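Local coordinates for protein phycocyanobilin lyase subunit beta (Nostoc sp. PCC 7120, PDB 5N3U) that associates with its partner subunit CpcE to form a lyase that is probably required for attaching the chromophore to the phycocyanin alpha chain, the CpcA gene product, at residues Ser152-Ala157 with Asp185-Val190; Ala157-Gln162 with Arg191-Leu196. All coordinates share one frame; numbering follows the deposited sequence.

Interaction 1. Residues Ser152-Ala157 with Asp185-Val190; sequences SIRYAA and DAEKAV
The guanidinium of R154 meets the carboxylate of D185 along one edge, tip to tip, with the two planes turned 31° apart. The grip is side-on: R154 NE gives a hydrogen bond at 2.8 Å to D185 OD2, which accepts on its syn lone pair, and R154 NH2 gives one to D185 OD1 at 3.0 Å. E187 CG also lies near the guanidinium plane, beyond the NH2 tip, 3.5 Å from R154 NH2. The bend at chi3 (-68°) brings NE round to the acid. The Y155 ring also presents an edge, its CE2 standing 4.1 Å from the carbonyl O of A189; its hydroxyl bonds to D273 of the alpha subunit. V190 adds apolar bulk beside the stem of the arginine, its CG1 4.4 Å from R154 CB.

D185 OD1 does a second job. Its anti lone pair takes the backbone N-H of E187 at 3.0 Å, closing an Asx turn just before helix 188-198, with E187 at the N-cap position. Aspartate suits this place because one short carboxylate can serve both a turn and a salt bridge. Since R154 NH1 also bonds to D148 O, the guanidinium is held on several sides, and its charge probably keeps D185 ionised.

Interaction 2. Residues Ala157-Gln162 with Arg191-Leu196; sequences AIVGLQ and RARILL
R193 grips Q162 end-on, NH1 and NH2 converging on a single oxygen. R193 NH1 donates a hydrogen bond to Q162 OE1 at 2.9 Å, almost in line with the carbonyl bond (175°), and R193 NH2 donates a second to the same oxygen, at the same distance, from above the amide plane. Both bonds stay in the plane of the guanidinium. NH2 has a stronger partner as well, a salt bridge to D273 of the alpha subunit, so the arginine links two helices of its own chain to the other chain. Arginine suits the place because its fan of N-H groups can serve both acceptors at once, while glutamine offers a neutral oxygen at the end of an extended chain. A leucine in place of R193 would probably leave Q162 OE1 and the carboxylate of D273 of the alpha subunit without their shared donor.

Segments 157-162 and 191-196, parts of helices 151-163 and 188-198, run nearly parallel, 8° apart in direction with axes 9.9 Å apart at closest approach, and helix 171-184 comes between in sequence. Such alternation is consistent with the layered alpha solenoid of HEAT-repeat proteins.

V159 CA lies over one face of the guanidinium and L196 CD2 over the other. V159 also sets its CG2 3.7 Å from R193 NE, a small branched side chain fitting beside the flat cation. Chi2 of 64° bends the R193 chain at CD, and beyond the bend the guanidinium lies beside V159 and Q162. Nearer the backbone, I158 CG2 rests 4.0 Å from R193 CG, the two side chains sliding past in opposite directions. The other branch of I158 ends in CD1, which touches I194 CG1 at 3.9 Å, the isoleucines crossing at about a right angle. Both isoleucines also pack on M181 of helix 171-184.

How the interactions relate
Interactions 1 and 2 lie one after the other along the same helix pair, 151-163 and 188-198, with centres about 8 Å apart. Their segments alternate in the sequence: 152-157 and 157-162 meet at A157, and 185-190 then runs directly into 191-196. Interaction 1 holds the N-terminal end of the pair, where 188-198 starts, and interaction 2 continues toward the C-terminal ends. The two touch through D185 O, probably hydrogen-bonded to R191 NE, and through the Y155 hydroxyl packed on R193 CD. Because Y155 and R193 share D273 of the alpha subunit, the paired helices present a joint surface to the partner with which this chain forms the lyase.

Interaction 1. Residues Ser152-Ala157 with Asp185-Val190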
ATOM      1  N   SER B 152      15.496  -7.068  -0.069  1.00 22.81           N
ATOM      2  CA  SER B 152      14.753  -8.275   0.244  1.00 24.12           C
ATOM      3  C   SER B 152      14.111  -8.928  -1.014  1.00 23.59           C
ATOM      4  O   SER B 152      13.892 -10.167  -1.033  1.00 22.29           O
ATOM      5  CB  SER B 152      13.716  -8.032   1.325  1.00 27.84           C
ATOM      6  OG  SER B 152      12.636  -7.276   0.856  1.00 25.65           O
ATOM      7  N   ILE B 153      13.806  -8.126  -2.045  1.00 23.56           N
ATOM      8  CA  ILE B 153      13.318  -8.654  -3.297  1.00 23.91           C
ATOM      9  C   ILE B 153      14.422  -9.383  -3.983  1.00 23.19           C
ATOM     10  O   ILE B 153      14.231 -10.496  -4.507  1.00 23.96           O
ATOM     11  CB  ILE B 153      12.808  -7.528  -4.256  1.00 23.36           C
ATOM     12  CG1 ILE B 153      11.652  -6.741  -3.683  1.00 28.59           C
ATOM     13  CG2 ILE B 153      12.400  -8.137  -5.580  1.00 24.48           C
ATOM     14  CD1 ILE B 153      10.613  -7.564  -3.044  1.00 31.63           C
ATOM     15  N   ARG B 154      15.601  -8.783  -4.022  1.00 23.37           N
ATOM     16  CA  ARG B 154      16.760  -9.473  -4.622  1.00 24.12           C
ATOM     17  C   ARG B 154      17.101 -10.749  -3.875  1.00 22.02           C
ATOM     18  O   ARG B 154      17.396 -11.733  -4.492  1.00 24.54           O
ATOM     19  CB  ARG B 154      18.033  -8.566  -4.721  1.00 27.29           C
ATOM     20  CG  ARG B 154      17.852  -7.302  -5.495  1.00 27.63           C
ATOM     21  CD  ARG B 154      19.192  -6.664  -5.913  1.00 32.40           C
ATOM     22  NE  ARG B 154      19.971  -6.141  -4.771  1.00 30.81           N
ATOM     23  CZ  ARG B 154      19.703  -5.078  -4.006  1.00 35.23           C
ATOM     24  NH1 ARG B 154      18.629  -4.317  -4.171  1.00 34.00           N
ATOM     25  NH2 ARG B 154      20.564  -4.764  -3.010  1.00 41.18           N
ATOM     26  N   TYR B 155      16.993 -10.744  -2.553  1.00 23.39           N
ATOM     27  CA  TYR B 155      17.255 -11.956  -1.797  1.00 22.97           C
ATOM     28  C   TYR B 155      16.290 -13.060  -2.200  1.00 24.58           C
ATOM     29  O   TYR B 155      16.671 -14.214  -2.479  1.00 24.68           O
ATOM     30  CB  TYR B 155      17.119 -11.600  -0.302  1.00 26.88           C
ATOM     31  CG  TYR B 155      17.512 -12.714   0.644  1.00 25.24           C
ATOM     32  CD1 TYR B 155      16.644 -13.737   0.916  1.00 27.62           C
ATOM     33  CD2 TYR B 155      18.737 -12.706   1.280  1.00 30.01           C
ATOM     34  CE1 TYR B 155      16.972 -14.782   1.793  1.00 27.52           C
ATOM     35  CE2 TYR B 155      19.098 -13.752   2.140  1.00 28.29           C
ATOM     36  CZ  TYR B 155      18.239 -14.772   2.385  1.00 27.28           C
ATOM     37  OH  TYR B 155      18.585 -15.813   3.251  1.00 28.77           O
ATOM     38  N   ALA B 156      14.988 -12.734  -2.224  1.00 23.11           N
ATOM     39  CA  ALA B 156      13.997 -13.709  -2.592  1.00 22.15           C
ATOM     40  C   ALA B 156      14.217 -14.214  -4.008  1.00 22.37           C
ATOM     41  O   ALA B 156      13.975 -15.373  -4.279  1.00 24.14           O
ATOM     42  CB  ALA B 156      12.582 -13.129  -2.464  1.00 24.33           C
ATOM     43  N   ALA B 157      14.610 -13.328  -4.915  1.00 23.91           N
ATOM     44  CA  ALA B 157      14.904 -13.707  -6.283  1.00 23.70           C
ATOM     45  C   ALA B 157      16.008 -14.765  -6.411  1.00 26.24           C
ATOM     46  O   ALA B 157      15.895 -15.692  -7.176  1.00 25.66           O
ATOM     47  CB  ALA B 157      15.270 -12.497  -7.051  1.00 27.18           C
ATOM     48  N   ASP B 185      26.620  -6.289  -6.020  1.00 47.35           N
ATOM     49  CA  ASP B 185      25.605  -5.996  -5.049  1.00 46.64           C
ATOM     50  C   ASP B 185      26.161  -5.177  -3.863  1.00 47.48           C
ATOM     51  O   ASP B 185      27.135  -5.533  -3.239  1.00 46.83           O
ATOM     52  CB  ASP B 185      24.834  -7.249  -4.615  1.00 41.28           C
ATOM     53  CG  ASP B 185      23.390  -6.925  -4.271  1.00 42.80           C
ATOM     54  OD1 ASP B 185      23.139  -6.325  -3.195  1.00 42.02           O
ATOM     55  OD2 ASP B 185      22.503  -7.213  -5.118  1.00 48.23           O
ATOM     56  N   ALA B 186      25.480  -4.081  -3.590  1.00 43.94           N
ATOM     57  CA  ALA B 186      25.707  -3.274  -2.439  1.00 51.01           C
ATOM     58  C   ALA B 186      25.595  -4.047  -1.115  1.00 53.52           C
ATOM     59  O   ALA B 186      26.296  -3.686  -0.179  1.00 55.07           O
ATOM     60  CB  ALA B 186      24.709  -2.092  -2.460  1.00 49.08           C
ATOM     61  N   GLU B 187      24.759  -5.101  -1.046  1.00 43.69           N
ATOM     62  CA  GLU B 187      24.333  -5.652   0.218  1.00 44.12           C
ATOM     63  C   GLU B 187      25.082  -6.906   0.556  1.00 44.03           C
ATOM     64  O   GLU B 187      25.146  -7.831  -0.213  1.00 45.52           O
ATOM     65  CB  GLU B 187      22.810  -5.904   0.218  1.00 43.93           C
ATOM     66  CG  GLU B 187      22.017  -4.624   0.120  1.00 40.01           C
ATOM     67  CD  GLU B 187      21.923  -3.883   1.438  1.00 46.85           C
ATOM     68  OE1 GLU B 187      22.335  -4.457   2.487  1.00 52.23           O
ATOM     69  OE2 GLU B 187      21.403  -2.745   1.433  1.00 49.74           O
ATOM     70  N   LYS B 188      25.665  -6.929   1.743  1.00 46.17           N
ATOM     71  CA  LYS B 188      26.408  -8.081   2.198  1.00 44.20           C
ATOM     72  C   LYS B 188      25.482  -9.268   2.362  1.00 37.64           C
ATOM     73  O   LYS B 188      25.852 -10.395   2.106  1.00 40.94           O
ATOM     74  CB  LYS B 188      27.030  -7.768   3.550  1.00 47.00           C
ATOM     75  CG  LYS B 188      28.524  -7.711   3.568  1.00 55.93           C
ATOM     76  CD  LYS B 188      29.063  -7.849   5.001  1.00 60.07           C
ATOM     77  CE  LYS B 188      28.849  -6.572   5.796  1.00 57.68           C
ATOM     78  NZ  LYS B 188      29.460  -6.724   7.138  1.00 66.06           N
ATOM     79  N   ALA B 189      24.259  -9.006   2.804  1.00 36.89           N
ATOM     80  CA  ALA B 189      23.275 -10.073   2.929  1.00 39.20           C
ATOM     81  C   ALA B 189      22.968 -10.806   1.636  1.00 34.40           C
ATOM     82  O   ALA B 189      22.776 -12.023   1.615  1.00 36.76           O
ATOM     83  CB  ALA B 189      21.995  -9.516   3.503  1.00 40.83           C
ATOM     84  N   VAL B 190      22.898 -10.059   0.571  1.00 36.29           N
ATOM     85  CA  VAL B 190      22.538 -10.602  -0.714  1.00 36.45           C
ATOM     86  C   VAL B 190      23.735 -11.385  -1.306  1.00 41.43           C
ATOM     87  O   VAL B 190      23.591 -12.494  -1.853  1.00 35.61           O
ATOM     88  CB  VAL B 190      22.095  -9.418  -1.626  1.00 36.96           C
ATOM     89  CG1 VAL B 190      21.916  -9.847  -3.044  1.00 36.62           C
ATOM     90  CG2 VAL B 190      20.809  -8.761  -1.092  1.00 42.10           C
TER

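Interaction 2. Residues Ala157-Gln162 with Arg191-Leu196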
ATOM      1  N   ALA B 157      14.610 -13.328  -4.915  1.00 23.91           N
ATOM      2  CA  ALA B 157      14.904 -13.707  -6.283  1.00 23.70           C
ATOM      3  C   ALA B 157      16.008 -14.765  -6.411  1.00 26.24           C
ATOM      4  O   ALA B 157      15.895 -15.692  -7.176  1.00 25.66           O
ATOM      5  CB  ALA B 157      15.270 -12.497  -7.051  1.00 27.18           C
ATOM      6  N   ILE B 158      17.038 -14.630  -5.619  1.00 26.77           N
ATOM      7  CA  ILE B 158      18.126 -15.640  -5.531  1.00 27.58           C
ATOM      8  C   ILE B 158      17.571 -16.939  -5.055  1.00 26.14           C
ATOM      9  O   ILE B 158      17.900 -17.991  -5.564  1.00 26.94           O
ATOM     10  CB  ILE B 158      19.212 -15.255  -4.479  1.00 30.13           C
ATOM     11  CG1 ILE B 158      19.786 -13.896  -4.716  1.00 36.75           C
ATOM     12  CG2 ILE B 158      20.330 -16.275  -4.417  1.00 31.79           C
ATOM     13  CD1 ILE B 158      20.305 -13.702  -6.090  1.00 40.36           C
ATOM     14  N   VAL B 159      16.722 -16.924  -4.048  1.00 25.30           N
ATOM     15  CA  VAL B 159      16.173 -18.161  -3.559  1.00 25.41           C
ATOM     16  C   VAL B 159      15.342 -18.860  -4.643  1.00 28.64           C
ATOM     17  O   VAL B 159      15.356 -20.089  -4.803  1.00 26.29           O
ATOM     18  CB  VAL B 159      15.325 -17.936  -2.325  1.00 28.13           C
ATOM     19  CG1 VAL B 159      14.656 -19.239  -1.857  1.00 30.46           C
ATOM     20  CG2 VAL B 159      16.157 -17.357  -1.149  1.00 28.34           C
ATOM     21  N   GLY B 160      14.568 -18.075  -5.399  1.00 29.92           N
ATOM     22  CA  GLY B 160      13.805 -18.638  -6.486  1.00 25.96           C
ATOM     23  C   GLY B 160      14.733 -19.256  -7.521  1.00 24.62           C
ATOM     24  O   GLY B 160      14.534 -20.363  -7.922  1.00 27.08           O
ATOM     25  N   LEU B 161      15.752 -18.526  -7.889  1.00 25.55           N
ATOM     26  CA  LEU B 161      16.717 -18.966  -8.871  1.00 26.30           C
ATOM     27  C   LEU B 161      17.397 -20.242  -8.466  1.00 29.29           C
ATOM     28  O   LEU B 161      17.574 -21.135  -9.301  1.00 32.77           O
ATOM     29  CB  LEU B 161      17.731 -17.913  -9.170  1.00 25.49           C
ATOM     30  CG  LEU B 161      17.351 -16.676  -9.921  1.00 30.62           C
ATOM     31  CD1 LEU B 161      18.474 -15.650  -9.913  1.00 33.01           C
ATOM     32  CD2 LEU B 161      16.914 -16.903 -11.375  1.00 31.16           C
ATOM     33  N   GLN B 162      17.714 -20.396  -7.200  1.00 28.74           N
ATOM     34  CA  GLN B 162      18.322 -21.625  -6.749  1.00 31.27           C
ATOM     35  C   GLN B 162      17.412 -22.776  -6.908  1.00 34.38           C
ATOM     36  O   GLN B 162      17.831 -23.919  -7.119  1.00 35.15           O
ATOM     37  CB  GLN B 162      18.680 -21.519  -5.274  1.00 36.08           C
ATOM     38  CG  GLN B 162      19.620 -22.609  -4.746  1.00 36.64           C
ATOM     39  CD  GLN B 162      19.797 -22.481  -3.226  1.00 40.18           C
ATOM     40  OE1 GLN B 162      20.100 -21.436  -2.703  1.00 37.10           O
ATOM     41  NE2 GLN B 162      19.541 -23.535  -2.526  1.00 46.61           N
ATOM     42  N   ARG B 191      24.922 -10.792  -1.195  1.00 39.70           N
ATOM     43  CA  ARG B 191      26.167 -11.471  -1.579  1.00 40.70           C
ATOM     44  C   ARG B 191      26.282 -12.780  -0.855  1.00 32.31           C
ATOM     45  O   ARG B 191      26.610 -13.818  -1.434  1.00 35.95           O
ATOM     46  CB  ARG B 191      27.373 -10.611  -1.222  1.00 43.36           C
ATOM     47  CG  ARG B 191      27.586  -9.420  -2.104  1.00 47.36           C
ATOM     48  CD  ARG B 191      29.048  -8.987  -2.020  1.00 53.18           C
ATOM     49  NE  ARG B 191      29.097  -7.577  -1.708  1.00 59.65           N
ATOM     50  CZ  ARG B 191      29.312  -7.028  -0.505  1.00 66.36           C
ATOM     51  NH1 ARG B 191      29.585  -7.739   0.582  1.00 69.77           N
ATOM     52  NH2 ARG B 191      29.276  -5.711  -0.389  1.00 71.60           N
ATOM     53  N   ALA B 192      25.990 -12.767   0.425  1.00 37.42           N
ATOM     54  CA  ALA B 192      26.054 -14.027   1.176  1.00 35.17           C
ATOM     55  C   ALA B 192      25.095 -15.060   0.697  1.00 35.74           C
ATOM     56  O   ALA B 192      25.336 -16.288   0.766  1.00 34.08           O
ATOM     57  CB  ALA B 192      25.811 -13.770   2.647  1.00 39.04           C
ATOM     58  N   ARG B 193      23.923 -14.610   0.296  1.00 34.19           N
ATOM     59  CA  ARG B 193      22.930 -15.564  -0.108  1.00 32.07           C
ATOM     60  C   ARG B 193      23.316 -16.079  -1.475  1.00 30.95           C
ATOM     61  O   ARG B 193      23.028 -17.201  -1.794  1.00 35.45           O
ATOM     62  CB  ARG B 193      21.520 -14.952  -0.109  1.00 31.88           C
ATOM     63  CG  ARG B 193      20.436 -15.974  -0.392  1.00 29.58           C
ATOM     64  CD  ARG B 193      20.394 -17.003   0.715  1.00 33.58           C
ATOM     65  NE  ARG B 193      19.466 -18.041   0.461  1.00 33.25           N
ATOM     66  CZ  ARG B 193      19.676 -18.988  -0.449  1.00 32.37           C
ATOM     67  NH1 ARG B 193      20.742 -18.973  -1.236  1.00 38.85           N
ATOM     68  NH2 ARG B 193      18.761 -19.918  -0.637  1.00 30.73           N
ATOM     69  N   ILE B 194      23.938 -15.235  -2.282  1.00 34.75           N
ATOM     70  CA  ILE B 194      24.456 -15.713  -3.569  1.00 38.61           C
ATOM     71  C   ILE B 194      25.475 -16.856  -3.346  1.00 45.22           C
ATOM     72  O   ILE B 194      25.306 -17.969  -3.872  1.00 41.69           O
ATOM     73  CB  ILE B 194      25.087 -14.565  -4.350  1.00 39.84           C
ATOM     74  CG1 ILE B 194      23.988 -13.611  -4.878  1.00 41.40           C
ATOM     75  CG2 ILE B 194      25.938 -15.074  -5.533  1.00 43.26           C
ATOM     76  CD1 ILE B 194      24.471 -12.250  -5.283  1.00 42.36           C
ATOM     77  N   LEU B 195      26.473 -16.589  -2.493  1.00 45.16           N
ATOM     78  CA  LEU B 195      27.439 -17.623  -2.062  1.00 43.75           C
ATOM     79  C   LEU B 195      26.818 -18.890  -1.607  1.00 40.48           C
ATOM     80  O   LEU B 195      27.253 -19.924  -2.012  1.00 45.18           O
ATOM     81  CB  LEU B 195      28.330 -17.126  -0.932  1.00 46.02           C
ATOM     82  CG  LEU B 195      29.253 -15.989  -1.388  1.00 48.56           C
ATOM     83  CD1 LEU B 195      29.864 -15.321  -0.154  1.00 49.82           C
ATOM     84  CD2 LEU B 195      30.309 -16.470  -2.392  1.00 45.72           C
ATOM     85  N   LEU B 196      25.785 -18.834  -0.769  1.00 35.05           N
ATOM     86  CA  LEU B 196      25.110 -20.028  -0.379  1.00 37.57           C
ATOM     87  C   LEU B 196      24.475 -20.709  -1.590  1.00 44.68           C
ATOM     88  O   LEU B 196      24.453 -21.937  -1.647  1.00 41.62           O
ATOM     89  CB  LEU B 196      23.996 -19.773   0.638  1.00 39.61           C
ATOM     90  CG  LEU B 196      23.209 -20.970   1.144  1.00 39.67           C
ATOM     91  CD1 LEU B 196      24.151 -21.997   1.774  1.00 41.65           C
ATOM     92  CD2 LEU B 196      22.203 -20.539   2.186  1.00 40.89           C
TER